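Local coordinates for protein trilobed Protease (Pyrococcus furiosus, PDB 2GOP) that forms the seven-bladed, open-Velcro beta-propeller domain of a protease and probably controls access of substrates to its proteolytic part, at residues A[177-182]-A[202-207]. Sequence-based numbering, arbitrary orientation.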
loop_
_atom_site.group_PDB
_atom_site.type_symbol
_atom_site.label_atom_id
_atom_site.label_comp_id
_atom_site.label_asym_id
_atom_site.label_seq_id
_atom_site.Cartn_x
_atom_site.Cartn_y
_atom_site.Cartn_z
ATOM N N ILE A 177 -14.588 6.718 10.281
ATOM C CA ILE A 177 -15.222 5.744 11.163
ATOM C C ILE A 177 -16.172 6.457 12.112
ATOM O O ILE A 177 -16.021 7.659 12.360
ATOM C CB ILE A 177 -14.184 4.928 11.995
ATOM C CG1 ILE A 177 -13.323 5.856 12.853
ATOM C CG2 ILE A 177 -13.261 4.087 11.078
ATOM C CD1 ILE A 177 -12.622 5.146 13.992
ATOM N N TRP A 178 -17.165 5.730 12.626
ATOM C CA TRP A 178 -18.055 6.285 13.642
ATOM C C TRP A 178 -17.285 6.417 14.954
ATOM O O TRP A 178 -16.478 5.548 15.295
ATOM C CB TRP A 178 -19.253 5.370 13.904
ATOM C CG TRP A 178 -20.332 5.383 12.872
ATOM C CD1 TRP A 178 -20.639 4.377 12.011
ATOM C CD2 TRP A 178 -21.272 6.433 12.612
ATOM N NE1 TRP A 178 -21.686 4.738 11.222
ATOM C CE2 TRP A 178 -22.102 5.993 11.567
ATOM C CE3 TRP A 178 -21.491 7.708 13.160
ATOM C CZ2 TRP A 178 -23.136 6.778 11.047
ATOM C CZ3 TRP A 178 -22.526 8.490 12.638
ATOM C CH2 TRP A 178 -23.330 8.017 11.594
ATOM N N HIS A 179 -17.537 7.509 15.673
ATOM C CA HIS A 179 -17.155 7.638 17.073
ATOM C C HIS A 179 -18.387 8.127 17.817
ATOM O O HIS A 179 -18.633 9.336 17.915
ATOM C CB HIS A 179 -15.986 8.601 17.263
ATOM C CG HIS A 179 -15.516 8.689 18.685
ATOM N ND1 HIS A 179 -15.129 7.578 19.414
ATOM C CD2 HIS A 179 -15.376 9.751 19.513
ATOM C CE1 HIS A 179 -14.779 7.957 20.630
ATOM N NE2 HIS A 179 -14.914 9.272 20.716
ATOM N N ARG A 180 -19.147 7.171 18.340
ATOM C CA ARG A 180 -20.534 7.392 18.774
ATOM C C ARG A 180 -21.340 8.041 17.638
ATOM O O ARG A 180 -21.446 7.425 16.586
ATOM C CB ARG A 180 -20.596 8.118 20.113
ATOM C CG ARG A 180 -19.974 7.279 21.252
ATOM C CD ARG A 180 -20.619 7.540 22.597
ATOM N NE ARG A 180 -20.051 6.731 23.685
ATOM C CZ ARG A 180 -20.344 5.448 23.932
ATOM N NH1 ARG A 180 -21.194 4.778 23.163
ATOM N NH2 ARG A 180 -19.776 4.823 24.958
ATOM N N ASP A 181 -21.877 9.251 17.813
ATOM C CA ASP A 181 -22.635 9.899 16.739
ATOM C C ASP A 181 -21.797 10.831 15.869
ATOM O O ASP A 181 -22.320 11.470 14.950
ATOM C CB ASP A 181 -23.842 10.641 17.308
ATOM C CG ASP A 181 -25.018 9.716 17.584
ATOM O OD1 ASP A 181 -25.176 8.677 16.880
ATOM O OD2 ASP A 181 -25.780 10.034 18.510
ATOM N N LYS A 182 -20.495 10.896 16.143
ATOM C CA LYS A 182 -19.588 11.692 15.340
ATOM C C LYS A 182 -18.834 10.803 14.364
ATOM O O LYS A 182 -18.821 9.584 14.485
ATOM C CB LYS A 182 -18.606 12.446 16.232
ATOM C CG LYS A 182 -19.255 13.390 17.208
ATOM C CD LYS A 182 -18.241 14.331 17.837
ATOM C CE LYS A 182 -18.848 15.128 18.995
ATOM N NZ LYS A 182 -17.919 16.149 19.558
ATOM N N ILE A 202 -6.334 14.410 11.155
ATOM C CA ILE A 202 -7.522 13.682 11.623
ATOM C C ILE A 202 -8.496 14.658 12.265
ATOM O O ILE A 202 -8.139 15.378 13.199
ATOM C CB ILE A 202 -7.186 12.584 12.638
ATOM C CG1 ILE A 202 -6.155 11.605 12.055
ATOM C CG2 ILE A 202 -8.481 11.852 13.072
ATOM C CD1 ILE A 202 -5.535 10.676 13.086
ATOM N N TYR A 203 -9.723 14.666 11.745
ATOM C CA TYR A 203 -10.785 15.552 12.203
ATOM C C TYR A 203 -11.873 14.740 12.860
ATOM O O TYR A 203 -11.972 13.532 12.658
ATOM C CB TYR A 203 -11.402 16.300 11.021
ATOM C CG TYR A 203 -10.428 17.173 10.279
ATOM C CD1 TYR A 203 -9.612 16.648 9.282
ATOM C CD2 TYR A 203 -10.332 18.527 10.565
ATOM C CE1 TYR A 203 -8.702 17.459 8.602
ATOM C CE2 TYR A 203 -9.444 19.348 9.889
ATOM C CZ TYR A 203 -8.633 18.812 8.910
ATOM O OH TYR A 203 -7.761 19.636 8.247
ATOM N N ILE A 204 -12.699 15.411 13.646
ATOM C CA ILE A 204 -13.946 14.825 14.101
ATOM C C ILE A 204 -15.099 15.697 13.581
ATOM O O ILE A 204 -15.051 16.929 13.660
ATOM C CB ILE A 204 -13.970 14.603 15.645
ATOM C CG1 ILE A 204 -15.150 13.691 16.023
ATOM C CG2 ILE A 204 -14.010 15.945 16.393
ATOM C CD1 ILE A 204 -14.878 12.753 17.208
ATOM N N TRP A 205 -16.116 15.034 13.040
ATOM C CA TRP A 205 -17.116 15.663 12.208
ATOM C C TRP A 205 -18.510 15.395 12.766
ATOM O O TRP A 205 -18.821 14.270 13.158
ATOM C CB TRP A 205 -16.998 15.092 10.788
ATOM C CG TRP A 205 -17.747 15.850 9.715
ATOM C CD1 TRP A 205 -17.225 16.778 8.855
ATOM C CD2 TRP A 205 -19.135 15.720 9.369
ATOM N NE1 TRP A 205 -18.203 17.238 8.006
ATOM C CE2 TRP A 205 -19.385 16.611 8.303
ATOM C CE3 TRP A 205 -20.192 14.950 9.866
ATOM C CZ2 TRP A 205 -20.646 16.748 7.717
ATOM C CZ3 TRP A 205 -21.448 15.086 9.289
ATOM C CH2 TRP A 205 -21.663 15.977 8.219
ATOM N N GLU A 206 -19.340 16.429 12.813
ATOM C CA GLU A 206 -20.745 16.259 13.153
ATOM C C GLU A 206 -21.582 17.425 12.635
ATOM O O GLU A 206 -21.181 18.585 12.754
ATOM C CB GLU A 206 -20.942 16.103 14.669
ATOM C CG GLU A 206 -22.371 15.692 15.043
ATOM C CD GLU A 206 -22.550 15.382 16.531
ATOM O OE1 GLU A 206 -21.783 15.921 17.350
ATOM O OE2 GLU A 206 -23.480 14.611 16.874
ATOM N N ASP A 207 -22.728 17.100 12.033
ATOM C CA ASP A 207 -23.711 18.099 11.615
ATOM C C ASP A 207 -23.100 19.217 10.769
ATOM O O ASP A 207 -23.372 20.397 10.995
ATOM C CB ASP A 207 -24.411 18.689 12.843
ATOM C CG ASP A 207 -25.587 19.596 12.473
ATOM O OD1 ASP A 207 -26.485 19.155 11.717
ATOM O OD2 ASP A 207 -25.612 20.756 12.943
HETATM O O HOH W 1 -21.452 12.848 12.586
#
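Lys182 packs the aliphatic part of its chain against Ile204, and this apolar contact carries much of the pairing between 177-182 and 202-207. Lys182 CD lies 3.6 Å from Ile204 CG1. The isoleucine, with CG1 anti to its backbone N (chi1 -167°), extends CD1 past the lysine to His179, and His179 CD2 is 3.8 Å from Ile204 CD1; the imidazole is also held through ND1, hydrogen-bonded to Ser224. This is a worked case of side chains joining strands of a beta-propeller blade, here a four-stranded antiparallel meander: 175-179 turns into 182-188 through a type II' beta turn, His179 to Lys182, which meets the third strand, 200-206, the neighbour of 182-188. His179 thus reaches from the first strand to the third. Electrostatic contacts are looser. Lys182 crosses Glu206 at about a right angle, and Lys182 CE comes within 3.5 Å of Glu206 OE1, yet Lys182 NZ stays 4.5 Å from Glu206 OE1, beyond a salt bridge. An alanine in place of Lys182 would probably leave Ile204 CG1 and CD1 less covered and deprive the Glu206 carboxylate of its nearby positive charge. No direct hydrogen bond joins the segments; instead one water donates to Asp181 O (2.9 Å) and Trp205 O (3.0 Å), bridging turn and strand, while the Asp181 carboxylate forms a salt bridge with Lys117.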